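Local coordinates for protein L-serine ammonia-lyase (Rhizomucor miehei CAU432, PDB 5C3U) that belongs to the pyridoxal-phosphate-dependent enzymes and carries pyridoxal-5'-phosphate in a pocket between two alpha/beta domains, at residues 39-44 with 161-166; 62-67 with 92-97; 98-103 with 110-115; 265-270 with 320-325. All coordinates share one frame; numbering follows the deposited sequence.

Contact 1: 39-44 with 161-166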
loop_
_atom_site.group_PDB
_atom_site.type_symbol
_atom_site.label_atom_id
_atom_site.label_comp_id
_atom_site.label_asym_id
_atom_site.label_seq_id
_atom_site.Cartn_x
_atom_site.Cartn_y
_atom_site.Cartn_z
ATOM N N PHE A 39 -11.485 12.343 -5.274
ATOM C CA PHE A 39 -11.575 12.070 -3.850
ATOM C C PHE A 39 -10.334 11.305 -3.412
ATOM O O PHE A 39 -9.843 10.439 -4.140
ATOM C CB PHE A 39 -12.803 11.236 -3.534
ATOM C CG PHE A 39 -14.096 11.958 -3.758
ATOM C CD1 PHE A 39 -14.770 11.837 -4.974
ATOM C CD2 PHE A 39 -14.635 12.758 -2.755
ATOM C CE1 PHE A 39 -15.971 12.509 -5.174
ATOM C CE2 PHE A 39 -15.838 13.419 -2.947
ATOM C CZ PHE A 39 -16.499 13.298 -4.159
ATOM N N LEU A 40 -9.852 11.613 -2.220
ATOM C CA LEU A 40 -8.638 10.997 -1.710
ATOM C C LEU A 40 -8.970 10.198 -0.458
ATOM O O LEU A 40 -9.465 10.758 0.526
ATOM C CB LEU A 40 -7.606 12.082 -1.391
ATOM C CG LEU A 40 -7.280 13.060 -2.523
ATOM C CD1 LEU A 40 -6.359 14.150 -2.004
ATOM C CD2 LEU A 40 -6.679 12.347 -3.724
ATOM N N LYS A 41 -8.721 8.886 -0.512
ATOM C CA LYS A 41 -8.957 7.998 0.635
ATOM C C LYS A 41 -7.686 7.978 1.499
ATOM O O LYS A 41 -6.651 7.470 1.073
ATOM C CB LYS A 41 -9.341 6.593 0.137
ATOM C CG LYS A 41 -9.701 5.593 1.224
ATOM C CD LYS A 41 -10.823 6.107 2.124
ATOM C CE LYS A 41 -11.404 4.952 2.934
ATOM N NZ LYS A 41 -12.382 5.447 3.954
ATOM N N MET A 42 -7.756 8.570 2.696
ATOM C CA MET A 42 -6.562 8.918 3.473
ATOM C C MET A 42 -6.069 7.846 4.464
ATOM O O MET A 42 -6.240 7.974 5.677
ATOM C CB MET A 42 -6.780 10.251 4.226
ATOM C CG MET A 42 -7.204 11.405 3.318
ATOM S SD MET A 42 -5.943 11.778 2.082
ATOM C CE MET A 42 -4.644 12.374 3.161
ATOM N N GLU A 43 -5.402 6.823 3.945
ATOM C CA GLU A 43 -4.842 5.751 4.791
ATOM C C GLU A 43 -3.629 6.128 5.670
ATOM O O GLU A 43 -3.196 5.338 6.537
ATOM C CB GLU A 43 -4.566 4.525 3.911
ATOM C CG GLU A 43 -5.823 4.026 3.208
ATOM C CD GLU A 43 -6.894 3.569 4.200
ATOM O OE1 GLU A 43 -6.611 2.649 4.997
ATOM O OE2 GLU A 43 -8.015 4.124 4.175
ATOM N N ASN A 44 -3.071 7.326 5.462
ATOM C CA ASN A 44 -1.987 7.815 6.318
ATOM C C ASN A 44 -2.461 8.066 7.740
ATOM O O ASN A 44 -1.651 8.216 8.652
ATOM C CB ASN A 44 -1.348 9.086 5.731
ATOM C CG ASN A 44 -2.374 10.180 5.441
ATOM O OD1 ASN A 44 -3.472 9.908 4.944
ATOM N ND2 ASN A 44 -2.014 11.425 5.735
ATOM N N GLN A 161 -15.953 -1.213 1.530
ATOM C CA GLN A 161 -17.147 -1.056 2.355
ATOM C C GLN A 161 -17.268 0.380 2.870
ATOM O O GLN A 161 -18.349 0.978 2.820
ATOM C CB GLN A 161 -17.136 -2.060 3.515
ATOM N N GLU A 162 -16.152 0.947 3.325
ATOM C CA GLU A 162 -16.106 2.359 3.703
ATOM C C GLU A 162 -16.407 3.287 2.522
ATOM O O GLU A 162 -17.231 4.204 2.641
ATOM C CB GLU A 162 -14.750 2.714 4.323
ATOM C CG GLU A 162 -14.611 2.341 5.789
ATOM C CD GLU A 162 -13.203 2.547 6.337
ATOM O OE1 GLU A 162 -12.736 1.673 7.117
ATOM O OE2 GLU A 162 -12.558 3.580 6.004
ATOM N N LEU A 163 -15.741 3.043 1.391
ATOM C CA LEU A 163 -15.897 3.874 0.197
ATOM C C LEU A 163 -17.343 3.938 -0.286
ATOM O O LEU A 163 -17.815 5.013 -0.680
ATOM C CB LEU A 163 -15.011 3.374 -0.940
ATOM C CG LEU A 163 -13.513 3.674 -0.912
ATOM C CD1 LEU A 163 -12.938 3.237 -2.263
ATOM C CD2 LEU A 163 -13.244 5.151 -0.663
ATOM N N LYS A 164 -18.020 2.789 -0.254
ATOM C CA LYS A 164 -19.417 2.662 -0.656
ATOM C C LYS A 164 -20.313 3.598 0.146
ATOM O O LYS A 164 -21.170 4.283 -0.424
ATOM C CB LYS A 164 -19.892 1.215 -0.493
ATOM C CG LYS A 164 -21.341 0.988 -0.894
ATOM C CD LYS A 164 -21.657 -0.484 -1.064
ATOM C CE LYS A 164 -22.769 -0.639 -2.086
ATOM N NZ LYS A 164 -23.219 -2.042 -2.259
ATOM N N THR A 165 -20.108 3.620 1.460
ATOM C CA THR A 165 -20.853 4.511 2.337
ATOM C C THR A 165 -20.505 5.968 2.043
ATOM O O THR A 165 -21.392 6.797 1.808
ATOM C CB THR A 165 -20.587 4.180 3.817
ATOM O OG1 THR A 165 -21.040 2.852 4.080
ATOM C CG2 THR A 165 -21.334 5.132 4.725
ATOM N N GLN A 166 -19.209 6.269 2.038
ATOM C CA GLN A 166 -18.743 7.637 1.855
ATOM C C GLN A 166 -19.144 8.233 0.514
ATOM O O GLN A 166 -19.333 9.444 0.415
ATOM C CB GLN A 166 -17.230 7.716 2.057
ATOM C CG GLN A 166 -16.834 7.424 3.491
ATOM C CD GLN A 166 -15.332 7.328 3.680
ATOM O OE1 GLN A 166 -14.630 6.694 2.889
ATOM N NE2 GLN A 166 -14.840 7.921 4.754
#
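In the larger, six-stranded mixed sheet of this pyridoxal-phosphate-dependent fold, K41 of strand 37-42 reaches out to E162, L163 and Q166 on the last turns of helix 150-166, joining the sheet to a helix that covers it. The strand and helix segments run closer to antiparallel than parallel, with 139° between their directions and 11.1 Å between their axes. K41 leaves the backbone with CG anti to N (chi1 -176°), bends once at chi2 and then runs straight to its ammonium. On the way its CD lies 3.8 Å from L163 CD2, so the methylene part of the lysine rests on a leucine branch. The lysine chain crosses the extended side chains of E162 and Q166 at about a right angle and brings its ammonium between these two residues, one helical turn apart. K41 NZ forms a salt bridge with E162 OE2 (2.8 Å), approaching that oxygen on its anti side, and donates a second bond to Q166 OE1. T22 O accepts a further bond from NZ, giving this buried charge three partners. R54 forms salt bridges with both E162 OE1 and E43 OE1, while E162 OE2 also accepts from the backbone N of T22. E43 OE2 stands 4.9 Å from E162 OE2, and the lysine and arginine probably ease this like-charge approach. K41 NZ meets Q166 OE1, also at 2.8 Å, from the side of the C=O, at 116°, and tilted out of the carbonyl plane.

Contact 2: 62-67 with 92-97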
loop_
_atom_site.group_PDB
_atom_site.type_symbol
_atom_site.label_atom_id
_atom_site.label_comp_id
_atom_site.label_asym_id
_atom_site.label_seq_id
_atom_site.Cartn_x
_atom_site.Cartn_y
_atom_site.Cartn_z
ATOM N N GLN A 62 -6.479 -12.313 13.739
ATOM C CA GLN A 62 -6.854 -13.693 13.544
ATOM C C GLN A 62 -5.807 -14.671 14.076
ATOM O O GLN A 62 -6.166 -15.716 14.656
ATOM C CB GLN A 62 -7.182 -13.971 12.065
ATOM C CG GLN A 62 -7.829 -15.337 11.822
ATOM C CD GLN A 62 -9.028 -15.601 12.729
ATOM O OE1 GLN A 62 -9.982 -14.833 12.757
ATOM N NE2 GLN A 62 -8.985 -16.700 13.463
ATOM N N ALA A 63 -4.523 -14.352 13.893
ATOM C CA ALA A 63 -3.474 -15.212 14.423
ATOM C C ALA A 63 -3.616 -15.373 15.932
ATOM O O ALA A 63 -3.472 -16.490 16.451
ATOM C CB ALA A 63 -2.087 -14.679 14.080
ATOM N N VAL A 64 -3.878 -14.265 16.623
ATOM C CA VAL A 64 -4.023 -14.317 18.079
ATOM C C VAL A 64 -5.319 -15.045 18.482
ATOM O O VAL A 64 -5.319 -15.836 19.427
ATOM C CB VAL A 64 -3.909 -12.930 18.737
ATOM C CG1 VAL A 64 -4.283 -13.003 20.223
ATOM C CG2 VAL A 64 -2.492 -12.388 18.595
ATOM N N GLN A 65 -6.402 -14.830 17.739
ATOM C CA GLN A 65 -7.672 -15.546 18.014
ATOM C C GLN A 65 -7.467 -17.060 17.912
ATOM O O GLN A 65 -7.999 -17.826 18.709
ATOM C CB GLN A 65 -8.772 -15.134 17.036
ATOM C CG GLN A 65 -9.365 -13.762 17.267
ATOM C CD GLN A 65 -10.185 -13.701 18.544
ATOM O OE1 GLN A 65 -11.294 -14.240 18.610
ATOM N NE2 GLN A 65 -9.645 -13.038 19.565
ATOM N N THR A 66 -6.677 -17.495 16.940
ATOM C CA THR A 66 -6.466 -18.928 16.747
ATOM C C THR A 66 -5.354 -19.536 17.623
ATOM O O THR A 66 -5.497 -20.649 18.144
ATOM C CB THR A 66 -6.226 -19.240 15.257
ATOM O OG1 THR A 66 -7.338 -18.741 14.497
ATOM C CG2 THR A 66 -6.132 -20.741 15.045
ATOM N N ARG A 67 -4.249 -18.814 17.789
ATOM C CA ARG A 67 -3.035 -19.386 18.363
ATOM C C ARG A 67 -2.706 -18.874 19.770
ATOM O O ARG A 67 -1.788 -19.383 20.410
ATOM C CB ARG A 67 -1.820 -19.110 17.450
ATOM C CG ARG A 67 -1.908 -19.643 16.019
ATOM C CD ARG A 67 -1.406 -21.071 15.886
ATOM N NE ARG A 67 -0.049 -21.262 16.409
ATOM C CZ ARG A 67 1.061 -21.249 15.678
ATOM N NH1 ARG A 67 1.003 -21.067 14.357
ATOM N NH2 ARG A 67 2.233 -21.415 16.272
ATOM N N LEU A 92 -2.168 -6.293 20.921
ATOM C CA LEU A 92 -2.611 -7.662 21.208
ATOM C C LEU A 92 -1.894 -8.328 22.391
ATOM O O LEU A 92 -2.289 -9.418 22.818
ATOM C CB LEU A 92 -2.504 -8.537 19.946
ATOM C CG LEU A 92 -3.365 -8.041 18.775
ATOM C CD1 LEU A 92 -2.951 -8.722 17.473
ATOM C CD2 LEU A 92 -4.860 -8.226 19.046
ATOM N N GLY A 93 -0.857 -7.678 22.920
ATOM C CA GLY A 93 -0.047 -8.246 24.007
ATOM C C GLY A 93 0.815 -9.443 23.611
ATOM O O GLY A 93 0.912 -10.424 24.361
ATOM N N VAL A 94 1.447 -9.366 22.439
ATOM C CA VAL A 94 2.189 -10.480 21.864
ATOM C C VAL A 94 3.613 -10.024 21.573
ATOM O O VAL A 94 3.838 -8.843 21.291
ATOM C CB VAL A 94 1.461 -10.998 20.594
ATOM C CG1 VAL A 94 2.424 -11.470 19.536
ATOM C CG2 VAL A 94 0.460 -12.081 20.970
ATOM N N GLU A 95 4.569 -10.941 21.676
ATOM C CA GLU A 95 5.959 -10.681 21.263
ATOM C C GLU A 95 6.117 -10.447 19.755
ATOM O O GLU A 95 5.509 -11.142 18.939
ATOM C CB GLU A 95 6.826 -11.874 21.668
ATOM C CG GLU A 95 8.272 -11.564 21.993
ATOM C CD GLU A 95 8.763 -12.376 23.183
ATOM O OE1 GLU A 95 8.584 -13.616 23.185
ATOM O OE2 GLU A 95 9.308 -11.771 24.132
ATOM N N ALA A 96 6.953 -9.487 19.379
ATOM C CA ALA A 96 7.254 -9.292 17.949
ATOM C C ALA A 96 8.766 -9.233 17.754
ATOM O O ALA A 96 9.498 -8.616 18.557
ATOM C CB ALA A 96 6.591 -8.033 17.406
ATOM N N ILE A 97 9.226 -9.936 16.728
ATOM C CA ILE A 97 10.622 -9.925 16.321
ATOM C C ILE A 97 10.643 -9.256 14.940
ATOM O O ILE A 97 10.082 -9.789 13.967
ATOM C CB ILE A 97 11.207 -11.369 16.234
ATOM C CG1 ILE A 97 11.148 -12.063 17.603
ATOM C CG2 ILE A 97 12.623 -11.351 15.660
ATOM C CD1 ILE A 97 10.912 -13.559 17.513
#
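V64 is turned with CG1 anti to its backbone nitrogen (chi1 171°), which places CG2 anti to the carbonyl carbon, and it is this second methyl that meets both L92 and V94. L92 has its CG anti to the carbonyl carbon (chi1 -61°), sending the leucine branch toward the valine. V64 CG2 lies 3.9 Å from L92 CD1 and 3.8 Å from V94 CG2, so a single methyl touches two residues that flank a glycine. The leucine crosses the valine at a slant, with its CB also close, 4.1 Å from V64 CG2, whereas V94 and V64 lie alongside with their ends pointing opposite ways. No hydrogen bond spans the segments, and the contact is purely apolar and lies at the surface.

At G93, between the two partners, the chain leaves helix 79-92 with a positive phi of 69°. It turns there toward strand 95-100, with L92 before the turn and V94 after it both directed at V64. Neighbouring groups extend the apolar patch: L92 also packs on C60 and Y61 of helix 52-67, and V94 on F73 of strand 72-75. The end of one helix and the helix-to-strand connection of the next unit thus meet beside the N-terminal ends of the two inner strands, 72-75 and 95-100, of the four-stranded parallel sheet, within an alpha/beta fold built from alternating strands and helices.

Contact 3: 98-103 with 110-115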
loop_
_atom_site.group_PDB
_atom_site.type_symbol
_atom_site.label_atom_id
_atom_site.label_comp_id
_atom_site.label_asym_id
_atom_site.label_seq_id
_atom_site.Cartn_x
_atom_site.Cartn_y
_atom_site.Cartn_z
ATOM N N ILE A 98 11.314 -8.116 14.856
ATOM C CA ILE A 98 11.262 -7.304 13.654
ATOM C C ILE A 98 12.666 -7.117 13.064
ATOM O O ILE A 98 13.572 -6.717 13.779
ATOM C CB ILE A 98 10.623 -5.920 13.953
ATOM C CG1 ILE A 98 9.169 -6.078 14.428
ATOM C CG2 ILE A 98 10.736 -5.002 12.739
ATOM C CD1 ILE A 98 8.253 -6.826 13.472
ATOM N N VAL A 99 12.838 -7.423 11.778
ATOM C CA VAL A 99 14.124 -7.160 11.106
ATOM C C VAL A 99 13.975 -6.006 10.099
ATOM O O VAL A 99 13.045 -5.990 9.259
ATOM C CB VAL A 99 14.663 -8.427 10.383
ATOM C CG1 VAL A 99 16.040 -8.178 9.765
ATOM C CG2 VAL A 99 14.736 -9.593 11.361
ATOM N N VAL A 100 14.917 -5.068 10.141
ATOM C CA VAL A 100 14.919 -3.966 9.165
ATOM C C VAL A 100 16.339 -3.854 8.582
ATOM O O VAL A 100 17.286 -4.333 9.224
ATOM C CB VAL A 100 14.462 -2.647 9.804
ATOM C CG1 VAL A 100 13.088 -2.798 10.494
ATOM C CG2 VAL A 100 15.503 -2.132 10.790
ATOM N N PRO A 101 16.482 -3.299 7.350
ATOM C CA PRO A 101 17.806 -3.204 6.730
ATOM C C PRO A 101 18.739 -2.358 7.563
ATOM O O PRO A 101 18.285 -1.494 8.331
ATOM C CB PRO A 101 17.532 -2.507 5.389
ATOM C CG PRO A 101 16.107 -2.814 5.077
ATOM C CD PRO A 101 15.411 -2.909 6.411
ATOM N N LYS A 102 20.038 -2.617 7.408
ATOM C CA LYS A 102 21.080 -1.946 8.187
ATOM C C LYS A 102 20.940 -0.427 8.253
ATOM O O LYS A 102 21.213 0.158 9.296
ATOM C CB LYS A 102 22.471 -2.326 7.658
ATOM N N ALA A 103 20.502 0.200 7.160
ATOM C CA ALA A 103 20.463 1.669 7.072
ATOM C C ALA A 103 19.074 2.330 7.228
ATOM O O ALA A 103 18.844 3.434 6.725
ATOM C CB ALA A 103 21.121 2.113 5.772
ATOM N N GLN A 110 12.887 3.814 15.975
ATOM C CA GLN A 110 12.440 4.282 17.289
ATOM C C GLN A 110 11.006 3.840 17.577
ATOM O O GLN A 110 10.686 3.469 18.706
ATOM C CB GLN A 110 12.537 5.803 17.403
ATOM C CG GLN A 110 12.124 6.334 18.774
ATOM C CD GLN A 110 12.983 5.778 19.902
ATOM O OE1 GLN A 110 14.136 6.179 20.079
ATOM N NE2 GLN A 110 12.422 4.854 20.674
ATOM N N SER A 111 10.149 3.895 16.555
ATOM C CA SER A 111 8.753 3.496 16.721
ATOM C C SER A 111 8.659 2.043 17.112
ATOM O O SER A 111 7.850 1.681 17.976
ATOM C CB SER A 111 7.948 3.710 15.441
ATOM O OG SER A 111 7.764 5.083 15.210
ATOM N N ILE A 112 9.468 1.210 16.448
ATOM C CA ILE A 112 9.468 -0.222 16.708
ATOM C C ILE A 112 9.970 -0.539 18.119
ATOM O O ILE A 112 9.399 -1.373 18.817
ATOM C CB ILE A 112 10.271 -0.984 15.638
ATOM C CG1 ILE A 112 9.626 -0.783 14.261
ATOM C CG2 ILE A 112 10.368 -2.468 15.989
ATOM C CD1 ILE A 112 10.536 -1.152 13.117
ATOM N N ARG A 113 11.030 0.141 18.543
ATOM C CA ARG A 113 11.532 -0.008 19.922
ATOM C C ARG A 113 10.525 0.468 20.964
ATOM O O ARG A 113 10.301 -0.207 21.965
ATOM C CB ARG A 113 12.834 0.755 20.123
ATOM C CG ARG A 113 14.048 0.154 19.445
ATOM C CD ARG A 113 15.288 0.947 19.848
ATOM N NE ARG A 113 16.283 0.991 18.778
ATOM C CZ ARG A 113 16.515 2.045 17.993
ATOM N NH1 ARG A 113 17.438 1.965 17.045
ATOM N NH2 ARG A 113 15.836 3.180 18.153
ATOM N N THR A 114 9.914 1.620 20.720
ATOM C CA THR A 114 8.905 2.160 21.636
ATOM C C THR A 114 7.723 1.202 21.828
ATOM O O THR A 114 7.163 1.120 22.915
ATOM C CB THR A 114 8.418 3.536 21.157
ATOM O OG1 THR A 114 9.514 4.461 21.216
ATOM C CG2 THR A 114 7.230 4.049 21.999
ATOM N N ASP A 115 7.364 0.460 20.777
ATOM C CA ASP A 115 6.284 -0.515 20.835
ATOM C C ASP A 115 6.655 -1.710 21.711
ATOM O O ASP A 115 5.792 -2.487 22.109
ATOM C CB ASP A 115 5.980 -1.045 19.417
ATOM C CG ASP A 115 5.140 -0.085 18.584
ATOM O OD1 ASP A 115 4.437 0.764 19.167
ATOM O OD2 ASP A 115 5.159 -0.198 17.329
#
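I112 of helix 106-114 packs against I98 and V100, two residues of strand 95-100 whose side chains lie on the same side of the sheet. I112 CD1 sits 3.9 Å from I98 CG2 and 4.0 Å from V100 CG1, while I112 CG2 lies 4.0 Å from I98 CB. The isoleucines meet at a slant, but V100 and I112 reach toward each other tip to tip. With CG1 of I112 anti to the carbonyl carbon (chi1 -62°) and the chain extended beyond it (chi2 164°), the CD1 end is carried to the strand. All three residues are buried, and L119 of the adjoining strand and V82 and V85 of helix 79-92 add to the apolar layer around I98.

The other side of the helix, with Q110, R113 and T114, is polar and exposed. There T114 OG1 donates to Q110 O at 2.9 Å from above the carbonyl plane, and T114 N bonds to the same oxygen from its opposite face. At the helix end D115 makes a salt bridge with R90 and a hydrogen bond with S86, both on helix 79-92. The buried side fastens helix 106-114 to its preceding strand in the beta-alpha-beta unit completed by strand 118-121.

Contact 4: 265-270 with 320-325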
loop_
_atom_site.group_PDB
_atom_site.type_symbol
_atom_site.label_atom_id
_atom_site.label_comp_id
_atom_site.label_asym_id
_atom_site.label_seq_id
_atom_site.Cartn_x
_atom_site.Cartn_y
_atom_site.Cartn_z
ATOM N N ASP A 265 7.469 13.866 -7.807
ATOM C CA ASP A 265 6.802 15.146 -7.991
ATOM C C ASP A 265 5.438 15.117 -7.297
ATOM O O ASP A 265 5.010 16.117 -6.704
ATOM C CB ASP A 265 6.656 15.485 -9.472
ATOM C CG ASP A 265 6.401 16.961 -9.697
ATOM O OD1 ASP A 265 7.103 17.800 -9.086
ATOM O OD2 ASP A 265 5.491 17.288 -10.465
ATOM N N ALA A 266 4.773 13.967 -7.329
ATOM C CA ALA A 266 3.458 13.879 -6.689
ATOM C C ALA A 266 3.579 14.002 -5.167
ATOM O O ALA A 266 2.714 14.596 -4.535
ATOM C CB ALA A 266 2.752 12.582 -7.056
ATOM N N VAL A 267 4.618 13.405 -4.594
ATOM C CA VAL A 267 4.849 13.532 -3.143
ATOM C C VAL A 267 5.040 15.012 -2.796
ATOM O O VAL A 267 4.528 15.499 -1.768
ATOM C CB VAL A 267 6.074 12.703 -2.682
ATOM C CG1 VAL A 267 6.458 13.041 -1.223
ATOM C CG2 VAL A 267 5.766 11.217 -2.822
ATOM N N ARG A 268 5.809 15.717 -3.625
ATOM C CA ARG A 268 6.093 17.131 -3.354
ATOM C C ARG A 268 4.795 17.926 -3.449
ATOM O O ARG A 268 4.500 18.735 -2.574
ATOM C CB ARG A 268 7.095 17.662 -4.345
ATOM C CG ARG A 268 7.327 19.161 -4.223
ATOM C CD ARG A 268 8.247 19.659 -5.317
ATOM N NE ARG A 268 7.605 19.644 -6.631
ATOM C CZ ARG A 268 6.833 20.627 -7.097
ATOM N NH1 ARG A 268 6.580 21.697 -6.352
ATOM N NH2 ARG A 268 6.299 20.535 -8.298
ATOM N N LEU A 269 4.025 17.676 -4.501
ATOM C CA LEU A 269 2.758 18.420 -4.734
ATOM C C LEU A 269 1.719 18.139 -3.667
ATOM O O LEU A 269 1.036 19.066 -3.222
ATOM C CB LEU A 269 2.197 18.097 -6.126
ATOM C CG LEU A 269 3.027 18.794 -7.217
ATOM C CD1 LEU A 269 2.586 18.226 -8.575
ATOM C CD2 LEU A 269 2.878 20.302 -7.197
ATOM N N PHE A 270 1.614 16.875 -3.246
ATOM C CA PHE A 270 0.713 16.517 -2.161
ATOM C C PHE A 270 1.112 17.170 -0.826
ATOM O O PHE A 270 0.246 17.576 -0.043
ATOM C CB PHE A 270 0.680 15.009 -1.991
ATOM C CG PHE A 270 -0.535 14.515 -1.261
ATOM C CD1 PHE A 270 -1.817 14.711 -1.795
ATOM C CD2 PHE A 270 -0.410 13.887 -0.043
ATOM C CE1 PHE A 270 -2.936 14.243 -1.121
ATOM C CE2 PHE A 270 -1.531 13.416 0.630
ATOM C CZ PHE A 270 -2.783 13.586 0.092
ATOM N N ALA A 320 14.324 14.797 4.627
ATOM C CA ALA A 320 15.510 14.551 3.821
ATOM C C ALA A 320 15.139 13.847 2.502
ATOM O O ALA A 320 15.800 14.080 1.493
ATOM C CB ALA A 320 16.563 13.773 4.590
ATOM N N HIS A 321 14.071 13.039 2.500
ATOM C CA HIS A 321 13.605 12.431 1.225
ATOM C C HIS A 321 13.188 13.527 0.289
ATOM O O HIS A 321 13.531 13.509 -0.896
ATOM C CB HIS A 321 12.404 11.506 1.395
ATOM C CG HIS A 321 12.713 10.170 1.998
ATOM N ND1 HIS A 321 13.105 10.026 3.282
ATOM C CD2 HIS A 321 12.608 8.887 1.465
ATOM C CE1 HIS A 321 13.266 8.709 3.547
ATOM N NE2 HIS A 321 12.960 8.018 2.426
ATOM N N LEU A 322 12.422 14.479 0.814
ATOM C CA LEU A 322 11.906 15.584 0.013
ATOM C C LEU A 322 13.022 16.487 -0.515
ATOM O O LEU A 322 12.947 16.967 -1.642
ATOM C CB LEU A 322 10.866 16.391 0.787
ATOM C CG LEU A 322 9.470 15.774 0.733
ATOM C CD1 LEU A 322 8.678 16.247 1.933
ATOM C CD2 LEU A 322 8.761 16.118 -0.573
ATOM N N ASP A 323 14.066 16.686 0.287
ATOM C CA ASP A 323 15.270 17.378 -0.197
ATOM C C ASP A 323 15.848 16.648 -1.421
ATOM O O ASP A 323 16.158 17.262 -2.465
ATOM C CB ASP A 323 16.319 17.424 0.909
ATOM C CG ASP A 323 15.962 18.392 2.033
ATOM O OD1 ASP A 323 15.081 19.271 1.830
ATOM O OD2 ASP A 323 16.572 18.273 3.136
ATOM N N GLU A 324 16.016 15.335 -1.268
ATOM C CA GLU A 324 16.596 14.494 -2.297
ATOM C C GLU A 324 15.756 14.460 -3.562
ATOM O O GLU A 324 16.294 14.571 -4.676
ATOM C CB GLU A 324 16.835 13.079 -1.764
ATOM C CG GLU A 324 17.991 13.003 -0.783
ATOM C CD GLU A 324 19.265 13.573 -1.377
ATOM O OE1 GLU A 324 19.745 13.020 -2.385
ATOM O OE2 GLU A 324 19.774 14.584 -0.849
ATOM N N TYR A 325 14.443 14.331 -3.390
ATOM C CA TYR A 325 13.523 14.253 -4.529
ATOM C C TYR A 325 13.593 15.532 -5.346
ATOM O O TYR A 325 13.686 15.476 -6.574
ATOM C CB TYR A 325 12.075 13.999 -4.089
ATOM C CG TYR A 325 11.828 12.634 -3.482
ATOM C CD1 TYR A 325 12.796 11.639 -3.533
ATOM C CD2 TYR A 325 10.605 12.341 -2.876
ATOM C CE1 TYR A 325 12.574 10.392 -2.968
ATOM C CE2 TYR A 325 10.360 11.088 -2.332
ATOM C CZ TYR A 325 11.338 10.127 -2.377
ATOM O OH TYR A 325 11.093 8.885 -1.824
#
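Helices 260-274 and 319-329 come nearest at R268 and L322, whose CA atoms are 6.9 Å apart. The leucine supplies the touching group. Its CG is anti to the carbonyl carbon (chi1 -83°), and although the side chain starts out along the flank of its helix, its end turns in toward the other one. L322 CD2 lies 3.9 Å from V267 CG1 and 4.0 Å from R268 CA, so the methyl meets the valine side chain and the backbone of the next residue together. V267 faces L322 directly, and the two side chains cross at a slant. The contact joins two helices of the domain built on the six-stranded mixed sheet of this pyridoxal-phosphate-dependent fold: F270, on helix 260-274, packs against L40 and M42 of strand 37-42, while helix 319-329 is the last in the modelled chain.

The arginine directs its own end away from the contact. R268 turns back along its helix to form a side-on salt bridge with D265, NE and NH2 both bonding to OD1. R268 NH2, 3.0 Å from D265 OD1, comes from the syn side and R268 NE, at 3.1 Å, nearly in line with the C-O bond, both from the same face of the carboxylate plane. OD1 lies in the guanidinium plane, and L269 CG lies over one guanidinium face, toward its rim, 3.8 Å above the plane.

Contacts 2 and 3 follow one another along the chain, with centres 19 Å apart: contact 2 gathers on the turn leading into strand 95-100, contact 3 on the later part of that strand. Both are nested in the chain loop closed by contact 1, which belongs to the other, six-stranded sheet. Contact 1 touches contact 4 through F270, where L40 CD1 is 3.5 Å from F270 CE1. Contacts 2 and 4 lie on opposite sides of the chain's centre, their centres 36 Å apart. The side chains of V267, K41 and I112 come within about 10, 12 and 13 Å of the pyridoxal-5'-phosphate, so contacts 4, 1 and 3 lie outside its immediate surroundings.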